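Local coordinates for lipoprotein (Colwellia psychrerythraea, PDB 3O0Y) that is a putative lipoprotein of unknown function, from a family grouped with MA-clan metallopeptidases, and so possibly related to peptidases, at residues A[378-383]-A[448-453]; A[442-447]-A[472-477]; A[367-372]-A[435-440]; A[462-467]-A[590-595]. All coordinates share one frame; numbering follows the deposited sequence.

Contact 1: A[378-383]-A[448-453]; sequences FRTTPS and IALNLD
Pro382 lays its ring over two neighbouring side chains of helix 444-452: its CB comes within 3.6 Å of Ala449 CB, and the ring crosses Leu450 obliquely, Pro382 CB standing 3.8 Å from Leu450 CD2. Proline suits this irregular loop, since it brings a compact hydrocarbon surface and no backbone N-H to satisfy. Alanine, with nothing beyond CB, lets the ring settle close to the helix. Leu450 CG stands anti to its carbonyl carbon (chi1 -75°); its branch CD2 lies 3.6 Å from Thr380 O and 3.8 Å from the methyl CG2 of Thr380. Trp446, one turn earlier, adds to the cover of Pro382.

Beyond the apolar patch, Asp453 holds Ser383 with both carboxylate oxygens, each using its syn lone pair. Ser383 N donates to Asp453 OD2 at 2.8 Å with an N-H...O angle of 155°, and Ser383 OG donates to Asp453 OD1 at 2.6 Å. The serine chi1 (69°) puts OG on the side of OD1, while the loop backbone brings N to OD2. A water donates to Asp453 OD2 and reaches Thr381 O weakly. Patch and carboxylate grip fasten the loop after helix 353-373 to the C-terminal part of helix 444-452. Two donors on OD2 and one on OD1 would stabilise the negative charge and probably favour the ionised form; the pair from Ser383 limits rotation of the carboxylate.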
loop_
_atom_site.group_PDB
_atom_site.type_symbol
_atom_site.label_atom_id
_atom_site.label_comp_id
_atom_site.label_asym_id
_atom_site.label_seq_id
_atom_site.Cartn_x
_atom_site.Cartn_y
_atom_site.Cartn_z
ATOM N N PHE A 378 22.320 -8.309 -6.127
ATOM C CA PHE A 378 20.987 -8.875 -6.011
ATOM C C PHE A 378 21.018 -10.185 -6.826
ATOM O O PHE A 378 20.586 -10.243 -7.992
ATOM C CB PHE A 378 19.962 -7.922 -6.528
ATOM C CG PHE A 378 19.694 -6.753 -5.624
ATOM C CD1 PHE A 378 18.956 -6.898 -4.445
ATOM C CD2 PHE A 378 20.270 -5.478 -5.885
ATOM C CE1 PHE A 378 18.723 -5.798 -3.646
ATOM C CE2 PHE A 378 19.912 -4.369 -5.083
ATOM C CZ PHE A 378 19.194 -4.527 -4.009
ATOM N N ARG A 379 21.589 -11.188 -6.206
ATOM C CA ARG A 379 22.039 -12.335 -6.944
ATOM C C ARG A 379 20.913 -13.414 -7.110
ATOM O O ARG A 379 21.113 -14.405 -7.858
ATOM C CB ARG A 379 23.244 -12.944 -6.265
ATOM C CG ARG A 379 24.457 -12.059 -6.176
ATOM C CD ARG A 379 25.503 -12.778 -5.342
ATOM N NE ARG A 379 24.950 -13.109 -4.011
ATOM C CZ ARG A 379 25.609 -13.702 -3.011
ATOM N NH1 ARG A 379 26.902 -14.071 -3.129
ATOM N NH2 ARG A 379 24.977 -13.892 -1.873
ATOM N N THR A 380 19.798 -13.244 -6.427
ATOM C CA THR A 380 18.639 -14.154 -6.535
ATOM C C THR A 380 17.522 -13.408 -7.290
ATOM O O THR A 380 16.957 -12.415 -6.828
ATOM C CB THR A 380 18.158 -14.576 -5.156
ATOM O OG1 THR A 380 19.224 -15.281 -4.491
ATOM C CG2 THR A 380 16.991 -15.534 -5.320
ATOM N N THR A 381 17.193 -13.889 -8.478
ATOM C CA THR A 381 16.149 -13.291 -9.330
ATOM C C THR A 381 14.814 -13.922 -9.018
ATOM O O THR A 381 14.682 -15.154 -9.035
ATOM C CB THR A 381 16.454 -13.490 -10.829
ATOM O OG1 THR A 381 17.716 -12.879 -11.107
ATOM C CG2 THR A 381 15.363 -12.872 -11.692
ATOM N N PRO A 382 13.820 -13.094 -8.757
ATOM C CA PRO A 382 12.513 -13.669 -8.445
ATOM C C PRO A 382 11.862 -14.256 -9.703
ATOM O O PRO A 382 12.251 -13.902 -10.811
ATOM C CB PRO A 382 11.712 -12.499 -7.965
ATOM C CG PRO A 382 12.402 -11.300 -8.481
ATOM C CD PRO A 382 13.831 -11.622 -8.617
ATOM N N SER A 383 10.895 -15.157 -9.532
ATOM C CA SER A 383 10.289 -15.871 -10.664
ATOM C C SER A 383 9.147 -15.096 -11.396
ATOM O O SER A 383 8.457 -15.685 -12.255
ATOM C CB SER A 383 9.693 -17.191 -10.190
ATOM O OG SER A 383 8.553 -16.935 -9.367
ATOM N N ILE A 448 8.698 -7.883 -3.224
ATOM C CA ILE A 448 7.415 -8.658 -3.104
ATOM C C ILE A 448 7.477 -10.002 -3.842
ATOM O O ILE A 448 7.062 -11.032 -3.352
ATOM C CB ILE A 448 6.248 -7.789 -3.571
ATOM C CG1 ILE A 448 5.957 -6.762 -2.482
ATOM C CG2 ILE A 448 4.962 -8.602 -3.932
ATOM C CD1 ILE A 448 5.062 -5.655 -2.898
ATOM N N ALA A 449 8.003 -10.000 -5.048
ATOM C CA ALA A 449 8.151 -11.200 -5.799
ATOM C C ALA A 449 9.082 -12.219 -5.148
ATOM O O ALA A 449 8.766 -13.429 -5.058
ATOM C CB ALA A 449 8.643 -10.843 -7.270
ATOM N N LEU A 450 10.217 -11.753 -4.603
ATOM C CA LEU A 450 11.068 -12.664 -3.819
ATOM C C LEU A 450 10.312 -13.233 -2.615
ATOM O O LEU A 450 10.460 -14.400 -2.315
ATOM C CB LEU A 450 12.399 -12.004 -3.430
ATOM C CG LEU A 450 13.403 -11.867 -4.547
ATOM C CD1 LEU A 450 14.594 -10.926 -4.111
ATOM C CD2 LEU A 450 13.941 -13.300 -5.037
ATOM N N ASN A 451 9.540 -12.409 -1.909
ATOM C CA ASN A 451 8.830 -12.915 -0.755
ATOM C C ASN A 451 7.819 -13.980 -1.190
ATOM O O ASN A 451 7.731 -15.021 -0.522
ATOM C CB ASN A 451 8.101 -11.805 -0.076
ATOM C CG ASN A 451 7.659 -12.152 1.331
ATOM O OD1 ASN A 451 7.718 -13.334 1.800
ATOM N ND2 ASN A 451 7.195 -11.146 2.024
ATOM N N LEU A 452 7.141 -13.762 -2.335
ATOM C CA LEU A 452 6.196 -14.764 -2.801
ATOM C C LEU A 452 6.874 -16.069 -3.129
ATOM O O LEU A 452 6.334 -17.157 -2.853
ATOM C CB LEU A 452 5.495 -14.278 -4.049
ATOM C CG LEU A 452 4.456 -13.231 -3.868
ATOM C CD1 LEU A 452 4.007 -12.722 -5.330
ATOM C CD2 LEU A 452 3.247 -13.680 -2.990
ATOM N N ASP A 453 8.123 -15.997 -3.639
ATOM C CA ASP A 453 8.868 -17.180 -3.959
ATOM C C ASP A 453 9.323 -18.078 -2.740
ATOM O O ASP A 453 9.797 -19.219 -2.954
ATOM C CB ASP A 453 10.118 -16.847 -4.747
ATOM C CG ASP A 453 9.889 -16.612 -6.227
ATOM O OD1 ASP A 453 8.902 -17.095 -6.826
ATOM O OD2 ASP A 453 10.770 -15.865 -6.798
HETATM O O HOH W 1 13.371 -16.675 -6.256
#

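Contact 2: A[442-447]-A[472-477]; sequences PGHHWQ and GWALYS
The first torsion of Trp473 sets CG anti to the backbone N (chi1 168°), and the second (chi2 -95°) turns the indole so that its NE1 edge meets Pro442 O; Gln447 CG is likewise anti to its own N, and its chain passes Trp473 in the opposite direction. Trp473 NE1 donates to Pro442 O at 2.8 Å with an N-H...O angle of 152°. The oxygen lies almost in the indole plane and offers an in-plane lone pair. Gln447 CB is 3.5 Å from Trp473 CD1, and Gln447 CG lies off-centre, 4.2 Å from the centroid of the Trp473 five-membered ring, a CH-pi contact made by the aliphatic part of the glutamine.

Gly443, the N-cap of helix 444-452, lacks a side chain, and its CA approaches Ala474 CA to 4.2 Å. Ser477, also small, brings CB to 3.6 Å from Gly443 CA. Ala474 CB sits over one face of the His444 imidazole, 3.9 Å from its centroid. A sulfate, probably from the crystallisation liquor, lies about 5 Å from the His444 side chain, at a possible pocket. His438-Glu439, with His444 and Glu471 nearby, recalls the His-Glu zinc sites of the clan; no metal is modelled, so a metal-binding role is only possible.

The chemistry implies that the buried indole N-H is satisfied by the carbonyl just ahead of one helix, tying that helix start to helix 467-483.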
loop_
_atom_site.group_PDB
_atom_site.type_symbol
_atom_site.label_atom_id
_atom_site.label_comp_id
_atom_site.label_asym_id
_atom_site.label_seq_id
_atom_site.Cartn_x
_atom_site.Cartn_y
_atom_site.Cartn_z
ATOM N N PRO A 442 15.122 -2.051 -7.826
ATOM C CA PRO A 442 15.170 -3.090 -6.794
ATOM C C PRO A 442 14.153 -2.884 -5.662
ATOM O O PRO A 442 14.245 -3.621 -4.659
ATOM C CB PRO A 442 16.583 -2.898 -6.200
ATOM C CG PRO A 442 17.007 -1.619 -6.650
ATOM C CD PRO A 442 16.133 -0.994 -7.598
ATOM N N GLY A 443 13.124 -2.085 -5.908
ATOM C CA GLY A 443 12.099 -1.804 -4.894
ATOM C C GLY A 443 10.939 -2.801 -4.736
ATOM O O GLY A 443 11.159 -3.992 -4.573
ATOM N N HIS A 444 9.719 -2.328 -4.860
ATOM C CA HIS A 444 8.581 -3.153 -4.513
ATOM C C HIS A 444 8.495 -4.453 -5.274
ATOM O O HIS A 444 8.254 -5.483 -4.643
ATOM C CB HIS A 444 7.277 -2.423 -4.712
ATOM C CG HIS A 444 6.947 -1.382 -3.679
ATOM N ND1 HIS A 444 7.215 -1.543 -2.324
ATOM C CD2 HIS A 444 6.337 -0.182 -3.812
ATOM C CE1 HIS A 444 6.737 -0.482 -1.676
ATOM N NE2 HIS A 444 6.206 0.355 -2.549
ATOM N N HIS A 445 8.643 -4.453 -6.590
ATOM C CA HIS A 445 8.487 -5.690 -7.357
ATOM C C HIS A 445 9.539 -6.728 -6.943
ATOM O O HIS A 445 9.236 -7.900 -6.644
ATOM C CB HIS A 445 8.544 -5.445 -8.869
ATOM C CG HIS A 445 8.487 -6.738 -9.636
ATOM N ND1 HIS A 445 7.319 -7.471 -9.699
ATOM C CD2 HIS A 445 9.463 -7.515 -10.186
ATOM C CE1 HIS A 445 7.566 -8.618 -10.339
ATOM N NE2 HIS A 445 8.867 -8.688 -10.629
ATOM N N TRP A 446 10.803 -6.315 -6.872
ATOM C CA TRP A 446 11.862 -7.236 -6.584
ATOM C C TRP A 446 11.592 -7.879 -5.194
ATOM O O TRP A 446 11.708 -9.092 -5.036
ATOM C CB TRP A 446 13.215 -6.541 -6.654
ATOM C CG TRP A 446 14.400 -7.470 -6.774
ATOM C CD1 TRP A 446 15.282 -7.811 -5.781
ATOM C CD2 TRP A 446 14.895 -8.060 -7.967
ATOM N NE1 TRP A 446 16.276 -8.583 -6.288
ATOM C CE2 TRP A 446 16.063 -8.771 -7.618
ATOM C CE3 TRP A 446 14.464 -8.056 -9.299
ATOM C CZ2 TRP A 446 16.814 -9.475 -8.545
ATOM C CZ3 TRP A 446 15.215 -8.751 -10.199
ATOM C CH2 TRP A 446 16.403 -9.400 -9.846
ATOM N N GLN A 447 11.222 -7.055 -4.234
ATOM C CA GLN A 447 11.040 -7.508 -2.848
ATOM C C GLN A 447 9.823 -8.379 -2.721
ATOM O O GLN A 447 9.935 -9.536 -2.238
ATOM C CB GLN A 447 10.987 -6.331 -1.903
ATOM C CG GLN A 447 10.734 -6.632 -0.461
ATOM C CD GLN A 447 9.277 -6.738 -0.155
ATOM O OE1 GLN A 447 8.551 -5.760 -0.214
ATOM N NE2 GLN A 447 8.864 -7.942 0.351
ATOM N N GLY A 472 10.029 0.789 3.863
ATOM C CA GLY A 472 11.378 1.082 4.161
ATOM C C GLY A 472 12.331 0.427 3.169
ATOM O O GLY A 472 13.319 1.064 2.730
ATOM N N TRP A 473 12.010 -0.798 2.745
ATOM C CA TRP A 473 12.835 -1.482 1.739
ATOM C C TRP A 473 12.860 -0.659 0.436
ATOM O O TRP A 473 13.917 -0.480 -0.166
ATOM C CB TRP A 473 12.295 -2.907 1.442
ATOM C CG TRP A 473 13.024 -3.440 0.182
ATOM C CD1 TRP A 473 12.591 -3.368 -1.077
ATOM C CD2 TRP A 473 14.421 -3.782 0.116
ATOM N NE1 TRP A 473 13.602 -3.713 -1.940
ATOM C CE2 TRP A 473 14.724 -3.989 -1.220
ATOM C CE3 TRP A 473 15.384 -4.027 1.064
ATOM C CZ2 TRP A 473 16.006 -4.346 -1.633
ATOM C CZ3 TRP A 473 16.657 -4.367 0.662
ATOM C CH2 TRP A 473 16.925 -4.588 -0.657
ATOM N N ALA A 474 11.693 -0.223 -0.019
ATOM C CA ALA A 474 11.630 0.433 -1.334
ATOM C C ALA A 474 12.389 1.759 -1.286
ATOM O O ALA A 474 13.113 2.086 -2.204
ATOM C CB ALA A 474 10.182 0.637 -1.802
ATOM N N LEU A 475 12.275 2.505 -0.176
ATOM C CA LEU A 475 13.065 3.737 -0.034
ATOM C C LEU A 475 14.570 3.467 0.059
ATOM O O LEU A 475 15.394 4.176 -0.588
ATOM C CB LEU A 475 12.519 4.542 1.185
ATOM C CG LEU A 475 12.978 5.965 1.387
ATOM C CD1 LEU A 475 12.681 6.820 0.111
ATOM C CD2 LEU A 475 12.362 6.529 2.700
ATOM N N TYR A 476 14.968 2.392 0.788
ATOM C CA TYR A 476 16.362 1.938 0.797
ATOM C C TYR A 476 16.847 1.607 -0.606
ATOM O O TYR A 476 17.969 2.000 -0.938
ATOM C CB TYR A 476 16.537 0.760 1.765
ATOM C CG TYR A 476 17.834 0.037 1.624
ATOM C CD1 TYR A 476 18.969 0.471 2.275
ATOM C CD2 TYR A 476 17.919 -1.115 0.901
ATOM C CE1 TYR A 476 20.218 -0.194 2.079
ATOM C CE2 TYR A 476 19.141 -1.783 0.712
ATOM C CZ TYR A 476 20.268 -1.358 1.359
ATOM O OH TYR A 476 21.502 -2.013 1.069
ATOM N N SER A 477 16.012 0.926 -1.429
ATOM C CA SER A 477 16.264 0.531 -2.847
ATOM C C SER A 477 16.656 1.743 -3.665
ATOM O O SER A 477 17.559 1.664 -4.523
ATOM C CB SER A 477 14.938 0.007 -3.550
ATOM O OG SER A 477 14.915 -1.259 -3.014
#

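Contact 3: A[367-372]-A[435-440]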
loop_
_atom_site.group_PDB
_atom_site.type_symbol
_atom_site.label_atom_id
_atom_site.label_comp_id
_atom_site.label_asym_id
_atom_site.label_seq_id
_atom_site.Cartn_x
_atom_site.Cartn_y
_atom_site.Cartn_z
ATOM N N ILE A 367 14.145 0.297 -16.092
ATOM C CA ILE A 367 13.969 -1.060 -15.468
ATOM C C ILE A 367 14.989 -1.997 -16.033
ATOM O O ILE A 367 15.672 -2.694 -15.267
ATOM C CB ILE A 367 12.553 -1.596 -15.651
ATOM C CG1 ILE A 367 11.596 -0.678 -14.963
ATOM C CG2 ILE A 367 12.444 -3.068 -15.091
ATOM C CD1 ILE A 367 10.141 -1.032 -15.211
ATOM N N THR A 368 15.148 -2.033 -17.360
ATOM C CA THR A 368 16.057 -2.953 -17.996
ATOM C C THR A 368 17.496 -2.730 -17.524
ATOM O O THR A 368 18.244 -3.714 -17.249
ATOM C CB THR A 368 15.947 -2.822 -19.557
ATOM O OG1 THR A 368 14.596 -3.120 -19.907
ATOM C CG2 THR A 368 16.941 -3.734 -20.275
ATOM N N GLU A 369 17.915 -1.466 -17.538
ATOM C CA GLU A 369 19.267 -1.127 -17.163
ATOM C C GLU A 369 19.557 -1.501 -15.703
ATOM O O GLU A 369 20.567 -2.092 -15.418
ATOM C CB GLU A 369 19.522 0.350 -17.416
ATOM C CG GLU A 369 20.872 0.854 -16.925
ATOM C CD GLU A 369 20.929 2.425 -17.025
ATOM O OE1 GLU A 369 19.948 3.169 -16.610
ATOM O OE2 GLU A 369 21.928 2.884 -17.611
ATOM N N VAL A 370 18.718 -1.084 -14.764
ATOM C CA VAL A 370 19.024 -1.313 -13.350
ATOM C C VAL A 370 19.002 -2.806 -13.032
ATOM O O VAL A 370 19.757 -3.265 -12.225
ATOM C CB VAL A 370 18.113 -0.513 -12.400
ATOM C CG1 VAL A 370 16.590 -1.024 -12.398
ATOM C CG2 VAL A 370 18.752 -0.497 -10.980
ATOM N N THR A 371 18.102 -3.562 -13.662
ATOM C CA THR A 371 17.952 -4.968 -13.323
ATOM C C THR A 371 19.182 -5.723 -13.724
ATOM O O THR A 371 19.670 -6.575 -12.986
ATOM C CB THR A 371 16.711 -5.549 -14.040
ATOM O OG1 THR A 371 15.562 -4.819 -13.631
ATOM C CG2 THR A 371 16.510 -7.065 -13.718
ATOM N N ALA A 372 19.778 -5.287 -14.830
ATOM C CA ALA A 372 21.049 -5.859 -15.288
ATOM C C ALA A 372 22.214 -5.452 -14.416
ATOM O O ALA A 372 23.042 -6.284 -14.020
ATOM C CB ALA A 372 21.326 -5.416 -16.740
ATOM N N LEU A 435 11.258 7.045 -8.911
ATOM C CA LEU A 435 9.915 6.421 -8.822
ATOM C C LEU A 435 9.983 5.011 -9.375
ATOM O O LEU A 435 9.402 4.069 -8.818
ATOM C CB LEU A 435 8.904 7.242 -9.541
ATOM C CG LEU A 435 7.482 6.696 -9.529
ATOM C CD1 LEU A 435 6.994 6.710 -8.028
ATOM C CD2 LEU A 435 6.588 7.539 -10.439
ATOM N N THR A 436 10.715 4.866 -10.472
ATOM C CA THR A 436 10.792 3.601 -11.161
ATOM C C THR A 436 11.590 2.550 -10.352
ATOM O O THR A 436 11.229 1.328 -10.308
ATOM C CB THR A 436 11.351 3.794 -12.561
ATOM O OG1 THR A 436 10.473 4.642 -13.330
ATOM C CG2 THR A 436 11.645 2.476 -13.247
ATOM N N TYR A 437 12.639 3.014 -9.662
ATOM C CA TYR A 437 13.338 2.131 -8.754
ATOM C C TYR A 437 12.544 1.737 -7.571
ATOM O O TYR A 437 12.602 0.574 -7.106
ATOM C CB TYR A 437 14.709 2.710 -8.383
ATOM C CG TYR A 437 15.598 3.101 -9.551
ATOM C CD1 TYR A 437 15.642 2.379 -10.748
ATOM C CD2 TYR A 437 16.385 4.248 -9.492
ATOM C CE1 TYR A 437 16.396 2.767 -11.779
ATOM C CE2 TYR A 437 17.186 4.595 -10.508
ATOM C CZ TYR A 437 17.193 3.887 -11.666
ATOM O OH TYR A 437 17.962 4.319 -12.762
ATOM N N HIS A 438 11.756 2.673 -7.038
ATOM C CA HIS A 438 10.902 2.438 -5.923
ATOM C C HIS A 438 9.803 1.425 -6.209
ATOM O O HIS A 438 9.612 0.475 -5.412
ATOM C CB HIS A 438 10.258 3.748 -5.590
ATOM C CG HIS A 438 9.348 3.705 -4.405
ATOM N ND1 HIS A 438 8.053 3.294 -4.457
ATOM C CD2 HIS A 438 9.611 3.906 -3.083
ATOM C CE1 HIS A 438 7.471 3.461 -3.290
ATOM N NE2 HIS A 438 8.415 3.736 -2.402
ATOM N N GLU A 439 9.172 1.550 -7.378
ATOM C CA GLU A 439 7.994 0.731 -7.695
ATOM C C GLU A 439 8.364 -0.628 -8.216
ATOM O O GLU A 439 7.666 -1.647 -7.982
ATOM C CB GLU A 439 7.056 1.454 -8.634
ATOM C CG GLU A 439 6.416 2.789 -8.128
ATOM C CD GLU A 439 5.548 2.694 -6.930
ATOM O OE1 GLU A 439 5.318 1.613 -6.415
ATOM O OE2 GLU A 439 5.108 3.782 -6.505
ATOM N N ALA A 440 9.393 -0.658 -9.024
ATOM C CA ALA A 440 9.788 -1.879 -9.713
ATOM C C ALA A 440 11.024 -2.482 -9.095
ATOM O O ALA A 440 10.881 -3.105 -8.027
ATOM C CB ALA A 440 9.838 -1.673 -11.219
HETATM O O HOH W 2 18.141 2.572 -14.812
#
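Ile367 opens the contact by crossing Thr436 at about a right angle, its CG1 3.6 Å from Thr436 CG2. The motif is a helix-helix crossing: short segments of helices 353-373 and 432-439 approach to 10.7 Å between axes, with a signed angle of -60°. Ile367 CG1 is anti to the carbonyl carbon (chi1 -62°), and CD1 at the end of that branch reaches Ala440 CB at 4.1 Å. The branched isoleucine thus reaches two small partners, one with each of CG1 and CD1. Thr436 keeps its methyl for Ile367 and turns its hydroxyl elsewhere, to Tyr417 OH of strand 416-419 and to Leu432 O within its own helix.

Two residues on, Glu369, exposed at the margin, reaches the partner helix through a water. The water donates to Glu369 OE1 at 2.6 Å and accepts from Tyr437 OH at 2.7 Å, lying in the plane of the phenol ring. A tyrosine suits the place because its ring packs inside while the hydroxyl reaches this ordered water shared with Glu369.

Val370 supplies that packing. Its CB is 3.8 Å from Tyr437 CE1, and the methyl CG1 lies beside the same carbon, the valine meeting the ring obliquely. Met486 touches Glu369, Val370 and Tyr437 alike.

Thr371 then turns back into its own helix. Its OG1 donates to Ile367 O at 2.7 Å from above the carbonyl plane, while Thr371 N reaches the same oxygen from the opposite face at 3.0 Å; Asn441 ND2 is a second partner of Thr371 OG1.

Contact 4: A[462-467]-A[590-595]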
loop_
_atom_site.group_PDB
_atom_site.type_symbol
_atom_site.label_atom_id
_atom_site.label_comp_id
_atom_site.label_asym_id
_atom_site.label_seq_id
_atom_site.Cartn_x
_atom_site.Cartn_y
_atom_site.Cartn_z
ATOM N N ARG A 462 4.283 -15.261 3.199
ATOM C CA ARG A 462 4.645 -14.961 1.841
ATOM C C ARG A 462 4.070 -13.636 1.295
ATOM O O ARG A 462 4.589 -13.080 0.335
ATOM C CB ARG A 462 4.311 -16.109 0.877
ATOM C CG ARG A 462 5.009 -17.365 1.251
ATOM C CD ARG A 462 4.488 -18.551 0.573
ATOM N NE ARG A 462 4.697 -18.461 -0.861
ATOM C CZ ARG A 462 4.157 -19.304 -1.753
ATOM N NH1 ARG A 462 3.421 -20.333 -1.343
ATOM N NH2 ARG A 462 4.430 -19.193 -3.039
ATOM N N ILE A 463 3.021 -13.140 1.915
ATOM C CA ILE A 463 2.351 -11.884 1.543
ATOM C C ILE A 463 2.263 -10.880 2.696
ATOM O O ILE A 463 1.434 -9.948 2.667
ATOM C CB ILE A 463 0.928 -12.155 1.061
ATOM C CG1 ILE A 463 0.126 -12.944 2.094
ATOM C CG2 ILE A 463 0.978 -13.029 -0.236
ATOM C CD1 ILE A 463 -1.462 -12.782 1.929
ATOM N N ALA A 464 3.079 -11.072 3.727
ATOM C CA ALA A 464 2.956 -10.329 4.989
ATOM C C ALA A 464 3.075 -8.841 4.676
ATOM O O ALA A 464 4.072 -8.444 4.080
ATOM C CB ALA A 464 4.144 -10.763 5.943
ATOM N N PRO A 465 2.105 -8.012 5.103
ATOM C CA PRO A 465 2.128 -6.589 4.739
ATOM C C PRO A 465 2.691 -5.767 5.897
ATOM O O PRO A 465 1.841 -5.129 6.628
ATOM C CB PRO A 465 0.660 -6.211 4.697
ATOM C CG PRO A 465 -0.001 -7.160 5.551
ATOM C CD PRO A 465 0.823 -8.392 5.697
ATOM N N TYR A 466 3.897 -6.037 6.323
ATOM C CA TYR A 466 4.663 -5.223 7.254
ATOM C C TYR A 466 5.037 -3.864 6.579
ATOM O O TYR A 466 5.971 -3.777 5.791
ATOM C CB TYR A 466 5.921 -5.973 7.668
ATOM C CG TYR A 466 5.624 -7.026 8.687
ATOM C CD1 TYR A 466 5.273 -6.656 9.987
ATOM C CD2 TYR A 466 5.628 -8.384 8.367
ATOM C CE1 TYR A 466 4.918 -7.632 10.933
ATOM C CE2 TYR A 466 5.283 -9.320 9.331
ATOM C CZ TYR A 466 4.965 -8.956 10.567
ATOM O OH TYR A 466 4.666 -9.929 11.536
ATOM N N ASN A 467 4.334 -2.834 6.917
ATOM C CA ASN A 467 4.505 -1.525 6.261
ATOM C C ASN A 467 5.927 -0.956 6.379
ATOM O O ASN A 467 6.447 -0.398 5.406
ATOM C CB ASN A 467 3.471 -0.551 6.905
ATOM C CG ASN A 467 3.349 0.753 6.203
ATOM O OD1 ASN A 467 2.927 0.821 5.052
ATOM N ND2 ASN A 467 3.624 1.831 6.932
ATOM N N ASN A 590 14.175 -13.808 3.485
ATOM C CA ASN A 590 13.380 -14.226 4.605
ATOM C C ASN A 590 12.021 -13.543 4.684
ATOM O O ASN A 590 11.274 -13.759 5.632
ATOM C CB ASN A 590 14.192 -14.068 5.914
ATOM C CG ASN A 590 15.520 -14.840 5.863
ATOM O OD1 ASN A 590 15.483 -16.065 5.792
ATOM N ND2 ASN A 590 16.642 -14.171 5.866
ATOM N N GLY A 591 11.653 -12.790 3.660
ATOM C CA GLY A 591 10.317 -12.210 3.568
ATOM C C GLY A 591 10.174 -10.939 4.381
ATOM O O GLY A 591 11.037 -10.571 5.161
ATOM N N ALA A 592 9.017 -10.316 4.250
ATOM C CA ALA A 592 8.669 -9.149 5.020
ATOM C C ALA A 592 8.445 -9.559 6.468
ATOM O O ALA A 592 7.723 -10.519 6.758
ATOM C CB ALA A 592 7.348 -8.461 4.438
ATOM N N VAL A 593 9.092 -8.850 7.375
ATOM C CA VAL A 593 9.142 -9.235 8.813
ATOM C C VAL A 593 9.176 -7.954 9.676
ATOM O O VAL A 593 9.536 -6.890 9.221
ATOM C CB VAL A 593 10.400 -10.080 9.112
ATOM C CG1 VAL A 593 10.313 -11.537 8.492
ATOM C CG2 VAL A 593 11.708 -9.352 8.553
ATOM N N PRO A 594 8.846 -8.073 10.961
ATOM C CA PRO A 594 9.115 -7.000 11.911
ATOM C C PRO A 594 10.577 -6.746 12.016
ATOM O O PRO A 594 11.407 -7.646 11.778
ATOM C CB PRO A 594 8.574 -7.553 13.235
ATOM C CG PRO A 594 7.887 -8.786 12.942
ATOM C CD PRO A 594 8.298 -9.279 11.610
ATOM N N MET A 595 10.933 -5.502 12.292
ATOM C CA MET A 595 12.307 -5.149 12.527
ATOM C C MET A 595 13.061 -6.034 13.512
ATOM O O MET A 595 14.249 -6.324 13.308
ATOM C CB MET A 595 12.450 -3.647 12.827
ATOM C CG MET A 595 12.104 -2.682 11.531
ATOM S SD MET A 595 13.085 -2.825 10.006
ATOM C CE MET A 595 11.905 -3.895 9.094
#
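The Tyr466 ring carries the backbone of Val593 and Pro594 over one face: Pro594 N stands 3.8 Å above the ring plane over its centre, and Val593 C lies nearer the rim. Pro594 CD adds a CH-pi contact, 3.8 Å from the Tyr466 centroid and 23° off the normal, and it comes to 3.5 Å from Tyr466 CZ. Ala592 O approaches Tyr466 CD2 obliquely at 3.4 Å. In Tyr466, chi1 (-78°) turns CG away from the carbonyl carbon, and chi2 (-71°) sets the ring face against loop 590-595. Proline is apt because its ring C-H groups are slightly polarised by the adjacent nitrogen and lie well against an aromatic face.

Two loops that each lead into a helix meet here. Tyr466 is the N-cap of helix 467-483, where its carbonyl oxygen is bonded to Thr470 OG1, and Pro594 is the N-cap of helix 595-608. The contact therefore joins the starts of helices 467-483 and 595-608, while Val108 and Leu112 of helix 100-117 also touch Tyr466.

Beside the tyrosine, two alanines leave room for the backbones to come close. Ala592 CB is 3.3 Å from Ala464 O, and the two methyls, Ala464 CB and Ala592 CB, are 4.2 Å apart.

How the contacts relate
Contacts 1 and 2 share helix 444-452 and touch through Trp446, their centres 12 Å apart. Contact 3 lies 10 Å from contact 2, where helix 432-439 hands over to helix 444-452. Contact 4 lies in the loop leading into helix 467-483, the helix contact 2 uses; a probable hydrogen bond from Arg462 NH2 to Leu452 O links it to contact 1. Along the chain, contact 3 closes before contacts 2 and 4 open, and contact 1 before contact 4; contact 1 interleaves with 2 and 3, and contact 2 with 4. Contacts 3 and 4 are 21 Å apart; together the four tie helices 353-373, 432-439, 444-452 and 467-483 around His438, Glu439 and His444, which may form a metallopeptidase-like site.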